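Local coordinates for protein thymidylate kinase (Ehrlichia chaffeensis, PDB 3LD9) that probably phosphorylates dTMP to dTDP at the expense of ATP, a step in both de novo and salvage synthesis of dTTP, at residues 39-44 against 214-219; 61-66 against 97-102; 71-76 against 86-91; 82-87 against 125-130; 118-123 against 184-189. All blocks are in the same frame, centred on the assembly; numbering follows the deposited sequence.

Contact 1: residues 39-44 against 214-219; sequences HLLAEY and LEVIKV
Leu-41 is the first residue of 39-44 to meet 214-219, using the fork of its side chain; Leu-40 already touches Ile-209 and His-213 of helix 208-220. CG1 of Val-216 sits in that fork, 3.9 Å from Leu-41 CD1 and 4.0 Å from Leu-41 CD2. The pair is buried above the parallel sheet: Leu-41 also rests on Ile-24 and Phe-26 of the central strand, and Val-216 on Phe-26 and Phe-150.

One turn further on, Tyr-44 offers a ring face. With its CG anti to the backbone N (chi1 180°), the ring extends across the gap, and Ile-217 lies over it. Ile-217 CD1 stands 3.8 Å from the centroid of the Tyr-44 ring, only 5° off the normal, a well-centred CH-pi contact. The rest of the isoleucine follows the same face: CG1 is 4.0 Å from Tyr-44 CE2, and CG2 lies 3.9 Å from Tyr-44 OH, at the phenol end. His-213 touches the tyrosine too.

Everything that crosses here is carbon on carbon, or methyl on a phenol. The C-terminal helix is therefore held against the helix that follows the predicted ATP-binding loop by dispersion and shape, with a CH-pi contact at its less buried margin.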
# COMPACT_ATOMS: atom_id res chain seq x y z
N HIS A 39 11.85 -19.03 8.60
CA HIS A 39 10.73 -19.87 8.13
C HIS A 39 10.47 -21.05 9.07
O HIS A 39 9.31 -21.35 9.38
CB HIS A 39 10.96 -20.42 6.70
CG HIS A 39 10.44 -19.52 5.62
ND1 HIS A 39 11.20 -18.54 5.03
CD2 HIS A 39 9.21 -19.44 5.05
CE1 HIS A 39 10.47 -17.89 4.13
NE2 HIS A 39 9.26 -18.42 4.12
N LEU A 40 11.54 -21.70 9.50
CA LEU A 40 11.42 -22.86 10.38
C LEU A 40 10.82 -22.50 11.73
O LEU A 40 9.95 -23.21 12.22
CB LEU A 40 12.79 -23.53 10.58
CG LEU A 40 13.41 -24.20 9.35
CD1 LEU A 40 14.83 -24.67 9.69
CD2 LEU A 40 12.57 -25.38 8.90
N LEU A 41 11.27 -21.41 12.33
CA LEU A 41 10.69 -20.96 13.59
C LEU A 41 9.21 -20.58 13.42
O LEU A 41 8.40 -20.85 14.32
CB LEU A 41 11.48 -19.80 14.18
CG LEU A 41 11.04 -19.36 15.57
CD1 LEU A 41 11.20 -20.55 16.56
CD2 LEU A 41 11.77 -18.07 16.06
N ALA A 42 8.88 -19.94 12.29
CA ALA A 42 7.48 -19.57 11.99
C ALA A 42 6.57 -20.81 11.95
O ALA A 42 5.46 -20.80 12.48
CB ALA A 42 7.38 -18.81 10.67
N GLU A 43 7.05 -21.88 11.34
CA GLU A 43 6.31 -23.13 11.31
C GLU A 43 6.20 -23.69 12.73
O GLU A 43 5.12 -24.04 13.18
CB GLU A 43 7.01 -24.13 10.43
CG GLU A 43 6.97 -23.76 8.96
CD GLU A 43 7.90 -24.63 8.12
OE1 GLU A 43 8.34 -24.14 7.04
OE2 GLU A 43 8.21 -25.77 8.54
N TYR A 44 7.33 -23.75 13.41
CA TYR A 44 7.38 -24.27 14.78
C TYR A 44 6.37 -23.54 15.73
O TYR A 44 5.60 -24.19 16.46
CB TYR A 44 8.81 -24.22 15.33
CG TYR A 44 8.90 -24.74 16.74
CD1 TYR A 44 8.74 -26.09 17.01
CD2 TYR A 44 9.10 -23.88 17.80
CE1 TYR A 44 8.78 -26.56 18.29
CE2 TYR A 44 9.14 -24.33 19.08
CZ TYR A 44 8.98 -25.67 19.33
OH TYR A 44 9.04 -26.12 20.63
N LEU A 214 17.44 -26.13 16.33
CA LEU A 214 17.32 -26.65 17.69
C LEU A 214 17.90 -25.65 18.70
O LEU A 214 17.34 -25.46 19.77
CB LEU A 214 18.00 -28.03 17.82
CG LEU A 214 17.40 -29.21 17.03
CD1 LEU A 214 18.29 -30.50 17.14
CD2 LEU A 214 15.95 -29.51 17.47
N GLU A 215 19.01 -24.99 18.36
CA GLU A 215 19.57 -23.94 19.23
C GLU A 215 18.63 -22.75 19.39
O GLU A 215 18.52 -22.21 20.48
CB GLU A 215 20.95 -23.47 18.75
CG GLU A 215 22.00 -24.58 18.82
CD GLU A 215 22.40 -24.91 20.26
OE1 GLU A 215 22.37 -26.09 20.65
OE2 GLU A 215 22.74 -23.99 21.00
N VAL A 216 17.95 -22.38 18.31
CA VAL A 216 16.96 -21.29 18.34
C VAL A 216 15.79 -21.61 19.27
O VAL A 216 15.38 -20.81 20.11
CB VAL A 216 16.39 -21.01 16.93
CG1 VAL A 216 15.07 -20.15 17.01
CG2 VAL A 216 17.44 -20.34 16.05
N ILE A 217 15.26 -22.82 19.14
CA ILE A 217 14.19 -23.28 20.00
C ILE A 217 14.68 -23.32 21.46
O ILE A 217 13.92 -22.99 22.37
CB ILE A 217 13.72 -24.70 19.55
CG1 ILE A 217 13.03 -24.61 18.18
CG2 ILE A 217 12.81 -25.32 20.62
CD1 ILE A 217 12.66 -25.96 17.53
N LYS A 218 15.93 -23.72 21.66
CA LYS A 218 16.53 -23.80 23.01
C LYS A 218 16.55 -22.45 23.74
O LYS A 218 16.19 -22.36 24.92
CB LYS A 218 17.94 -24.37 22.96
CG LYS A 218 18.60 -24.51 24.33
CD LYS A 218 19.94 -25.27 24.29
CE LYS A 218 20.70 -25.09 25.61
NZ LYS A 218 21.85 -26.04 25.82
N VAL A 219 16.98 -21.39 23.04
CA VAL A 219 16.92 -20.04 23.61
C VAL A 219 15.50 -19.65 24.06
O VAL A 219 15.34 -19.02 25.09
CB VAL A 219 17.48 -18.97 22.63
CG1 VAL A 219 17.08 -17.57 23.08
CG2 VAL A 219 18.98 -19.10 22.52

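Contact 2: residues 61-66 against 97-102; sequences GGTLLN and VKIIKP
Thr-63 OG1 accepts the backbone N of Asn-66 at 3.0 Å, a nearly straight bond (N-H...O 164°) that makes Thr-63 the N-cap of helix 64-74. A chi1 of 71° sets OG1 between the backbone N and the carbonyl carbon, where it can turn back to the helix start, and leaves CG2 to meet helix 81-105. The Asn-66 amide ties down the same turn: ND2 donates to Gly-61 O at 3.1 Å, the acceptor lying close to the amide plane although the donor stands well above the carbonyl plane. The same nitrogen also bonds Met-91 O, so two carbonyls, one from the turn and one from helix 81-105, fix the amide.

Across the gap the contacts are made by side-chain carbons, one of them against a carbonyl oxygen. Ile-99 CG1 comes to 3.5 Å from Gly-62 O and 4.0 Å from Thr-63 CG2, packing against a peptide carbonyl and a methyl at once. Lys-98 adds a more distant touch, its CB 4.4 Å from Thr-63 CG2, while its amine makes a salt bridge to Glu-94 and bonds Gly-78 O of the third subunit. Phe-74 of the second subunit packs on Ile-99, and Lys-75 of that subunit on Thr-63, so the assembly adds to this small contact.

Gly-62 has a positive phi of 101°, at which a side chain would collide with the preceding carbonyl O. The whole is a loop with two glycines leading into a threonine N-cap, set beside a long helix of the P-loop kinase fold.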
# COMPACT_ATOMS: atom_id res chain seq x y z
N GLY A 61 11.36 -4.88 2.86
CA GLY A 61 10.12 -5.43 2.35
C GLY A 61 9.02 -5.31 3.39
O GLY A 61 9.02 -4.41 4.24
N GLY A 62 8.05 -6.23 3.35
CA GLY A 62 7.03 -6.24 4.36
C GLY A 62 5.70 -5.63 3.98
O GLY A 62 4.70 -6.00 4.54
N THR A 63 5.72 -4.67 3.04
CA THR A 63 4.50 -4.08 2.48
C THR A 63 4.64 -4.08 0.96
O THR A 63 5.74 -4.22 0.44
CB THR A 63 4.32 -2.63 2.98
OG1 THR A 63 5.31 -1.77 2.36
CG2 THR A 63 4.46 -2.59 4.52
N LEU A 64 3.52 -3.95 0.25
CA LEU A 64 3.57 -3.88 -1.19
C LEU A 64 4.50 -2.74 -1.67
O LEU A 64 5.29 -2.92 -2.58
CB LEU A 64 2.19 -3.71 -1.77
CG LEU A 64 1.17 -4.84 -1.55
CD1 LEU A 64 -0.09 -4.53 -2.36
CD2 LEU A 64 1.75 -6.24 -1.92
N LEU A 65 4.41 -1.56 -1.06
CA LEU A 65 5.32 -0.46 -1.46
C LEU A 65 6.76 -0.85 -1.25
O LEU A 65 7.56 -0.69 -2.16
CB LEU A 65 5.00 0.83 -0.72
CG LEU A 65 5.94 2.02 -0.91
CD1 LEU A 65 5.99 2.45 -2.39
CD2 LEU A 65 5.50 3.16 0.04
N ASN A 66 7.09 -1.39 -0.07
CA ASN A 66 8.47 -1.72 0.25
C ASN A 66 9.04 -2.80 -0.66
O ASN A 66 10.22 -2.75 -1.00
CB ASN A 66 8.64 -2.18 1.71
CG ASN A 66 8.55 -1.03 2.70
OD1 ASN A 66 8.52 0.13 2.32
ND2 ASN A 66 8.50 -1.38 3.99
N VAL A 97 5.11 0.64 11.18
CA VAL A 97 3.80 1.22 11.46
C VAL A 97 2.65 0.36 10.89
O VAL A 97 1.63 0.20 11.52
CB VAL A 97 3.71 2.70 10.96
CG1 VAL A 97 2.28 3.23 11.14
CG2 VAL A 97 4.67 3.60 11.75
N LYS A 98 2.84 -0.22 9.70
CA LYS A 98 1.77 -0.95 9.06
C LYS A 98 1.66 -2.40 9.52
O LYS A 98 0.56 -2.89 9.68
CB LYS A 98 1.85 -0.79 7.53
CG LYS A 98 1.50 0.70 7.14
CD LYS A 98 1.61 1.03 5.66
CE LYS A 98 0.98 2.40 5.30
NZ LYS A 98 1.82 3.59 5.65
N ILE A 99 2.79 -3.07 9.78
CA ILE A 99 2.79 -4.50 10.00
C ILE A 99 3.26 -4.83 11.39
O ILE A 99 2.53 -5.45 12.15
CB ILE A 99 3.71 -5.23 9.00
CG1 ILE A 99 3.32 -4.89 7.55
CG2 ILE A 99 3.68 -6.73 9.25
CD1 ILE A 99 1.85 -5.23 7.18
N ILE A 100 4.47 -4.44 11.76
CA ILE A 100 5.02 -4.96 13.01
C ILE A 100 4.26 -4.47 14.27
O ILE A 100 3.88 -5.28 15.13
CB ILE A 100 6.51 -4.64 13.16
CG1 ILE A 100 7.30 -5.31 12.02
CG2 ILE A 100 7.00 -5.10 14.50
CD1 ILE A 100 8.76 -4.77 11.81
N LYS A 101 4.07 -3.16 14.39
CA LYS A 101 3.44 -2.62 15.61
C LYS A 101 1.98 -3.06 15.76
O LYS A 101 1.56 -3.41 16.86
CB LYS A 101 3.60 -1.10 15.64
CG LYS A 101 2.93 -0.36 16.78
CD LYS A 101 3.73 -0.38 18.02
CE LYS A 101 3.12 0.49 19.11
NZ LYS A 101 3.72 1.84 19.21
N PRO A 102 1.18 -3.02 14.68
CA PRO A 102 -0.18 -3.50 14.91
C PRO A 102 -0.28 -4.99 15.25
O PRO A 102 -1.20 -5.39 15.95
CB PRO A 102 -0.92 -3.16 13.60
CG PRO A 102 -0.09 -2.13 12.91
CD PRO A 102 1.32 -2.28 13.42

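Contact 3: residues 71-76 against 86-91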
# COMPACT_ATOMS: atom_id res chain seq x y z
N ASN A 71 12.69 -3.92 -5.22
CA ASN A 71 13.02 -4.42 -6.56
C ASN A 71 13.72 -3.36 -7.37
O ASN A 71 14.66 -3.69 -8.10
CB ASN A 71 11.77 -4.88 -7.32
CG ASN A 71 11.06 -6.05 -6.64
OD1 ASN A 71 11.63 -6.75 -5.82
ND2 ASN A 71 9.78 -6.22 -6.95
N LEU A 72 13.28 -2.10 -7.26
CA LEU A 72 14.01 -0.98 -7.83
C LEU A 72 15.44 -0.90 -7.32
O LEU A 72 16.38 -0.70 -8.11
CB LEU A 72 13.36 0.35 -7.49
CG LEU A 72 12.13 0.69 -8.30
CD1 LEU A 72 11.60 2.04 -7.86
CD2 LEU A 72 12.50 0.67 -9.83
N LEU A 73 15.60 -0.98 -6.00
CA LEU A 73 16.92 -0.77 -5.42
C LEU A 73 17.83 -1.89 -5.89
O LEU A 73 18.99 -1.65 -6.16
CB LEU A 73 16.89 -0.73 -3.88
CG LEU A 73 16.14 0.47 -3.29
CD1 LEU A 73 16.01 0.31 -1.77
CD2 LEU A 73 16.83 1.81 -3.64
N PHE A 74 17.26 -3.08 -6.07
CA PHE A 74 18.01 -4.24 -6.49
C PHE A 74 18.57 -4.09 -7.91
O PHE A 74 19.49 -4.77 -8.23
CB PHE A 74 17.19 -5.54 -6.32
CG PHE A 74 18.00 -6.79 -6.51
CD1 PHE A 74 19.09 -7.05 -5.67
CD2 PHE A 74 17.69 -7.70 -7.53
CE1 PHE A 74 19.89 -8.21 -5.86
CE2 PHE A 74 18.47 -8.87 -7.72
CZ PHE A 74 19.58 -9.12 -6.88
N LYS A 75 18.08 -3.14 -8.70
CA LYS A 75 18.63 -2.86 -10.03
C LYS A 75 19.35 -1.53 -10.04
O LYS A 75 19.69 -1.02 -11.12
CB LYS A 75 17.50 -2.77 -11.06
CG LYS A 75 16.72 -4.05 -11.29
CD LYS A 75 17.14 -4.72 -12.59
CE LYS A 75 16.31 -5.98 -12.85
NZ LYS A 75 16.72 -7.10 -11.97
N ALA A 76 19.54 -0.89 -8.88
CA ALA A 76 20.16 0.43 -8.87
C ALA A 76 21.68 0.26 -8.99
O ALA A 76 22.30 -0.47 -8.25
CB ALA A 76 19.78 1.19 -7.63
N LEU A 86 19.07 5.60 3.97
CA LEU A 86 17.84 6.34 4.21
C LEU A 86 16.65 5.65 3.54
O LEU A 86 15.54 5.67 4.10
CB LEU A 86 17.99 7.80 3.76
CG LEU A 86 18.96 8.57 4.70
CD1 LEU A 86 19.61 9.74 3.98
CD2 LEU A 86 18.30 9.03 6.02
N PHE A 87 16.85 5.02 2.39
CA PHE A 87 15.73 4.28 1.80
C PHE A 87 15.33 3.16 2.75
O PHE A 87 14.13 2.98 3.01
CB PHE A 87 16.03 3.69 0.42
CG PHE A 87 15.87 4.66 -0.70
CD1 PHE A 87 14.63 5.15 -1.05
CD2 PHE A 87 16.97 5.04 -1.46
CE1 PHE A 87 14.49 6.05 -2.12
CE2 PHE A 87 16.86 5.93 -2.49
CZ PHE A 87 15.62 6.44 -2.83
N PHE A 88 16.31 2.46 3.31
CA PHE A 88 16.00 1.35 4.23
C PHE A 88 15.32 1.82 5.51
O PHE A 88 14.52 1.10 6.08
CB PHE A 88 17.24 0.54 4.64
CG PHE A 88 17.90 -0.23 3.53
CD1 PHE A 88 17.23 -0.59 2.39
CD2 PHE A 88 19.24 -0.62 3.68
CE1 PHE A 88 17.87 -1.30 1.37
CE2 PHE A 88 19.89 -1.36 2.70
CZ PHE A 88 19.20 -1.69 1.53
N ILE A 89 15.67 3.01 5.98
CA ILE A 89 15.08 3.57 7.19
C ILE A 89 13.62 4.01 6.90
O ILE A 89 12.71 3.71 7.66
CB ILE A 89 15.98 4.69 7.77
CG1 ILE A 89 17.32 4.11 8.25
CG2 ILE A 89 15.29 5.40 8.90
CD1 ILE A 89 17.23 3.24 9.54
N ALA A 90 13.39 4.63 5.75
CA ALA A 90 12.02 4.94 5.31
C ALA A 90 11.12 3.69 5.20
O ALA A 90 9.99 3.68 5.65
CB ALA A 90 12.05 5.69 3.98
N MET A 91 11.65 2.63 4.62
CA MET A 91 10.90 1.37 4.44
C MET A 91 10.61 0.73 5.79
O MET A 91 9.52 0.18 6.02
CB MET A 91 11.70 0.42 3.55
CG MET A 91 11.83 0.93 2.11
SD MET A 91 13.13 0.14 1.11
CE MET A 91 12.25 -1.35 0.73
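Leu-73 plugs into the side of helix 81-105 through both of its methyls, closing a helical hairpin: helix 64-74 gives way to a short loop, and the chain returns roughly antiparallel along the longer helix of this P-loop kinase fold. The contact has a dense centre and a loose margin, and the centre is nearly all this one leucine.

Its partners are Phe-87, Phe-88 and Met-91, spaced so that one helix face receives it. Leu-73 CD2 lies over a face of the Phe-87 ring, 3.9 Å from Phe-87 CD2. The other methyl goes deeper among the remaining groups. Leu-73 CD1 is 4.0 Å from Phe-87 CB and equally far from Phe-88 CE1, whose ring it meets obliquely. Leu-79, in the connecting loop, adds to the cover over the leucine, and Pro-60 packs on both Phe-88 and Met-91.

Away from this knot the packing opens. Asn-71 and Lys-75 are exposed to solvent, and neither approaches helix 81-105. Leu-72 turns to a different surface and meets Leu-72 of the third subunit, while Ala-90 of that subunit packs on Phe-87, so a tetramer interface runs alongside the hairpin.

Met-91 closes the pocket one turn beyond Phe-87. The turn about its CG-SD bond (chi3 79°) carries CE off from the leucine, so the touching atom is the thioether itself: Met-91 SD rests 4.1 Å from Leu-73 CD1.

Contact 4: residues 82-87 against 125-130; sequences LSELLF and YGQGID
Ile-129 leans from the turn joining helices 116-126 and 131-141 onto the first turns of helix 81-105, a helix-to-turn contact on the surface of the P-loop kinase fold. Gly-128, just before it, takes a positive phi of 87° as the chain leaves the helix, and Asp-130, just after, is the N-cap of the next one. The isoleucine is thus presented from a tight connection.

The apolar part is all Ile-129. Its CG2 meets Leu-85 CD2 at 4.0 Å, and its CD1 reaches beside the helix backbone, 3.9 Å from Leu-82 N. Leu-85 continues inward to Thr-119, Gln-123 and Ile-134, so the isoleucine edges a larger buried cluster. Arg-93 of the third subunit packs on Leu-82.

The polar part runs through water. Glu-84 extends straight, whereas Gln-127 bends sharply at chi2 (-97°) to bring its amide across the carboxylate. Glu-84 OE1 and Gln-127 NE2 remain 3.6 Å apart, too far for a direct bond, with carboxylate and amide planes 77° from each other. Two waters make the link instead, each donating a hydrogen bond to Glu-84 OE1. One has only a weak bond to the amide, at 3.3 Å from Gln-127 NE2. The other is the firmer bridge: it accepts from Gln-127 NE2 at 2.7 Å and donates to Glu-84 OE1 at 2.8 Å.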
# COMPACT_ATOMS: atom_id res chain seq x y z
N LEU A 82 24.80 6.48 1.75
CA LEU A 82 23.91 7.23 2.64
C LEU A 82 22.45 7.25 2.11
O LEU A 82 21.50 7.09 2.87
CB LEU A 82 24.47 8.63 2.91
CG LEU A 82 23.71 9.59 3.85
CD1 LEU A 82 23.60 9.03 5.30
CD2 LEU A 82 24.43 10.93 3.88
N SER A 83 22.28 7.41 0.81
CA SER A 83 20.96 7.30 0.21
C SER A 83 20.37 5.94 0.52
O SER A 83 19.19 5.84 0.94
CB SER A 83 21.05 7.53 -1.31
OG SER A 83 19.77 7.48 -1.92
N GLU A 84 21.16 4.88 0.36
CA GLU A 84 20.65 3.53 0.53
C GLU A 84 20.20 3.31 1.97
O GLU A 84 19.13 2.75 2.22
CB GLU A 84 21.68 2.48 0.11
CG GLU A 84 21.24 1.01 0.29
CD GLU A 84 22.35 0.01 -0.01
OE1 GLU A 84 23.51 0.39 0.02
OE2 GLU A 84 22.06 -1.17 -0.26
N LEU A 85 21.00 3.77 2.91
CA LEU A 85 20.60 3.73 4.32
C LEU A 85 19.24 4.41 4.52
O LEU A 85 18.36 3.86 5.16
CB LEU A 85 21.67 4.42 5.17
CG LEU A 85 21.27 4.81 6.59
CD1 LEU A 85 20.96 3.57 7.40
CD2 LEU A 85 22.41 5.57 7.22
N LEU A 86 19.07 5.60 3.97
CA LEU A 86 17.84 6.34 4.21
C LEU A 86 16.65 5.65 3.54
O LEU A 86 15.54 5.67 4.10
CB LEU A 86 17.99 7.80 3.76
CG LEU A 86 18.96 8.57 4.70
CD1 LEU A 86 19.61 9.74 3.98
CD2 LEU A 86 18.30 9.03 6.02
N PHE A 87 16.85 5.02 2.39
CA PHE A 87 15.73 4.28 1.80
C PHE A 87 15.33 3.16 2.75
O PHE A 87 14.13 2.98 3.01
CB PHE A 87 16.03 3.69 0.42
CG PHE A 87 15.87 4.66 -0.70
CD1 PHE A 87 14.63 5.15 -1.05
CD2 PHE A 87 16.97 5.04 -1.46
CE1 PHE A 87 14.49 6.05 -2.12
CE2 PHE A 87 16.86 5.93 -2.49
CZ PHE A 87 15.62 6.44 -2.83
N TYR A 125 29.38 -0.67 9.73
CA TYR A 125 30.70 -1.29 9.66
C TYR A 125 31.13 -1.50 8.22
O TYR A 125 32.23 -1.12 7.84
CB TYR A 125 30.70 -2.62 10.41
CG TYR A 125 30.82 -2.46 11.91
CD1 TYR A 125 29.75 -2.00 12.67
CD2 TYR A 125 31.99 -2.81 12.58
CE1 TYR A 125 29.85 -1.88 14.07
CE2 TYR A 125 32.11 -2.69 13.97
CZ TYR A 125 31.04 -2.22 14.70
OH TYR A 125 31.15 -2.11 16.07
N GLY A 126 30.25 -2.07 7.41
CA GLY A 126 30.54 -2.30 5.99
C GLY A 126 30.89 -1.02 5.23
O GLY A 126 32.03 -0.86 4.76
N GLN A 127 29.94 -0.11 5.16
CA GLN A 127 30.08 1.11 4.36
C GLN A 127 30.71 2.30 5.11
O GLN A 127 30.98 3.31 4.50
CB GLN A 127 28.73 1.55 3.81
CG GLN A 127 27.92 0.46 3.14
CD GLN A 127 28.07 0.47 1.65
OE1 GLN A 127 29.19 0.62 1.15
NE2 GLN A 127 26.95 0.37 0.94
N GLY A 128 30.91 2.19 6.42
CA GLY A 128 31.61 3.26 7.16
C GLY A 128 30.73 4.38 7.68
O GLY A 128 31.25 5.39 8.15
N ILE A 129 29.41 4.22 7.59
CA ILE A 129 28.52 5.27 8.07
C ILE A 129 28.47 5.24 9.59
O ILE A 129 28.45 4.18 10.22
CB ILE A 129 27.11 5.18 7.48
CG1 ILE A 129 27.19 5.37 5.96
CG2 ILE A 129 26.22 6.26 8.10
CD1 ILE A 129 25.97 5.03 5.22
N ASP A 130 28.45 6.43 10.17
CA ASP A 130 28.41 6.60 11.60
C ASP A 130 27.32 5.75 12.29
O ASP A 130 26.13 5.99 12.12
CB ASP A 130 28.15 8.08 11.89
CG ASP A 130 28.61 8.48 13.24
OD1 ASP A 130 28.02 8.01 14.24
OD2 ASP A 130 29.59 9.23 13.30
O HOH W 1 25.33 1.14 -1.85
O HOH W 2 24.82 1.49 2.27

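Contact 5: residues 118-123 against 184-189; sequences STIAYQ and YDIAKK
Ile-120 and Ile-186 meet because of how each is turned about its first bond. At Ile-120 a chi1 of -75° sets CG1 anti to the carbonyl carbon, which leaves CG2 anti to the backbone N and pointing across the gap. Ile-186 has the same chi1 class and a chi2 of 169°, so its longer branch is stretched and delivers CD1 to the opposite helix. This is helix-on-helix packing within the P-loop kinase fold, where helix 116-126 lies beside helix 173-189.

The interface is buried and apolar. Around the isoleucine pair, Ala-121 adds its small side chain against Val-179 and Phe-183, respectively two turns and one turn before Ile-186 on its own helix, while Ile-134 of helix 131-141 backs Ile-120. Arg-193 also packs on Ile-186.

Tyr-122, next after Ala-121, ties the helix to the nucleotide loop: its OH bonds the backbone N of Asp-30, part of the predicted ATP site.

At the centre one methyl does nearly all the touching. Ile-186 CD1 bears on CB and CG2 of Ile-120, 3.6 Å from Ile-120 CG2 and 3.7 Å from Ile-120 CB, with Ala-121 N more loosely beside it at 4.4 Å.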
# COMPACT_ATOMS: atom_id res chain seq x y z
N SER A 118 21.07 -5.60 10.98
CA SER A 118 21.65 -5.64 9.63
C SER A 118 22.14 -4.25 9.20
O SER A 118 23.18 -4.12 8.57
CB SER A 118 20.65 -6.21 8.61
OG SER A 118 20.61 -7.65 8.77
N THR A 119 21.37 -3.22 9.54
CA THR A 119 21.69 -1.86 9.10
C THR A 119 22.97 -1.36 9.72
O THR A 119 23.78 -0.75 9.04
CB THR A 119 20.55 -0.88 9.39
OG1 THR A 119 19.32 -1.48 8.97
CG2 THR A 119 20.76 0.39 8.62
N ILE A 120 23.17 -1.62 11.00
CA ILE A 120 24.46 -1.28 11.66
C ILE A 120 25.62 -2.06 11.05
O ILE A 120 26.69 -1.50 10.74
CB ILE A 120 24.40 -1.58 13.19
CG1 ILE A 120 23.57 -0.51 13.91
CG2 ILE A 120 25.79 -1.67 13.77
CD1 ILE A 120 24.36 0.80 14.15
N ALA A 121 25.43 -3.36 10.86
CA ALA A 121 26.50 -4.19 10.32
C ALA A 121 26.85 -3.82 8.87
O ALA A 121 28.01 -3.69 8.54
CB ALA A 121 26.14 -5.71 10.45
N TYR A 122 25.84 -3.67 8.02
CA TYR A 122 26.11 -3.38 6.62
C TYR A 122 26.39 -1.90 6.36
O TYR A 122 27.43 -1.56 5.78
CB TYR A 122 24.99 -3.88 5.73
CG TYR A 122 25.08 -5.37 5.47
CD1 TYR A 122 24.49 -6.30 6.33
CD2 TYR A 122 25.81 -5.84 4.40
CE1 TYR A 122 24.59 -7.66 6.09
CE2 TYR A 122 25.93 -7.19 4.15
CZ TYR A 122 25.32 -8.10 4.98
OH TYR A 122 25.50 -9.44 4.70
N GLN A 123 25.48 -1.01 6.77
CA GLN A 123 25.64 0.42 6.45
C GLN A 123 26.73 1.07 7.31
O GLN A 123 27.42 2.00 6.85
CB GLN A 123 24.33 1.20 6.60
CG GLN A 123 23.36 1.09 5.39
CD GLN A 123 23.11 -0.34 4.97
OE1 GLN A 123 22.43 -1.07 5.67
NE2 GLN A 123 23.69 -0.77 3.84
N TYR A 184 29.21 -9.05 15.71
CA TYR A 184 29.76 -9.48 17.01
C TYR A 184 29.70 -8.35 18.03
O TYR A 184 29.32 -8.58 19.19
CB TYR A 184 31.20 -9.97 16.87
CG TYR A 184 31.37 -11.33 16.22
CD1 TYR A 184 30.34 -12.29 16.21
CD2 TYR A 184 32.58 -11.67 15.63
CE1 TYR A 184 30.53 -13.54 15.61
CE2 TYR A 184 32.77 -12.91 15.04
CZ TYR A 184 31.75 -13.83 15.03
OH TYR A 184 31.97 -15.04 14.42
N ASP A 185 30.08 -7.14 17.62
CA ASP A 185 29.98 -5.98 18.51
C ASP A 185 28.54 -5.71 18.95
O ASP A 185 28.32 -5.35 20.10
CB ASP A 185 30.55 -4.72 17.85
CG ASP A 185 32.04 -4.78 17.71
OD1 ASP A 185 32.67 -5.65 18.35
OD2 ASP A 185 32.59 -3.96 16.96
N ILE A 186 27.58 -5.87 18.06
CA ILE A 186 26.16 -5.69 18.43
C ILE A 186 25.78 -6.73 19.51
O ILE A 186 25.09 -6.39 20.50
CB ILE A 186 25.22 -5.81 17.22
CG1 ILE A 186 25.45 -4.67 16.23
CG2 ILE A 186 23.71 -5.83 17.66
CD1 ILE A 186 24.76 -4.87 14.93
N ALA A 187 26.23 -7.97 19.33
CA ALA A 187 25.96 -9.03 20.27
C ALA A 187 26.56 -8.68 21.63
O ALA A 187 25.88 -8.79 22.64
CB ALA A 187 26.52 -10.35 19.76
N LYS A 188 27.83 -8.25 21.64
CA LYS A 188 28.51 -7.81 22.87
C LYS A 188 27.83 -6.59 23.50
O LYS A 188 27.71 -6.53 24.72
CB LYS A 188 29.99 -7.50 22.61
N LYS A 189 27.38 -5.63 22.68
CA LYS A 189 26.70 -4.44 23.22
C LYS A 189 25.24 -4.70 23.63
O LYS A 189 24.67 -3.89 24.36
CB LYS A 189 26.76 -3.25 22.24

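Contact 5 is the buried one, contact 4 lies at the surface, and contacts 1, 2 and 3 fall between. Contact 1 stands apart, its centre 31 Å from that of contact 4 and on the other side of the chain's centre, and packs helices over the sheet. Contacts 2 and 3 both join helices 64-74 and 81-105, and touch each other directly. Contacts 3 and 4 share Leu-86 and Phe-87, and contact 4 meets contact 5 along helix 116-126. Contacts 1, 3 and 5 are apolar; contact 2 adds a capped turn and contact 4 bridging waters. Contacts 2, 3 and 4 also touch the third subunit, whereas 1 and 5 touch no other chain of the assembly.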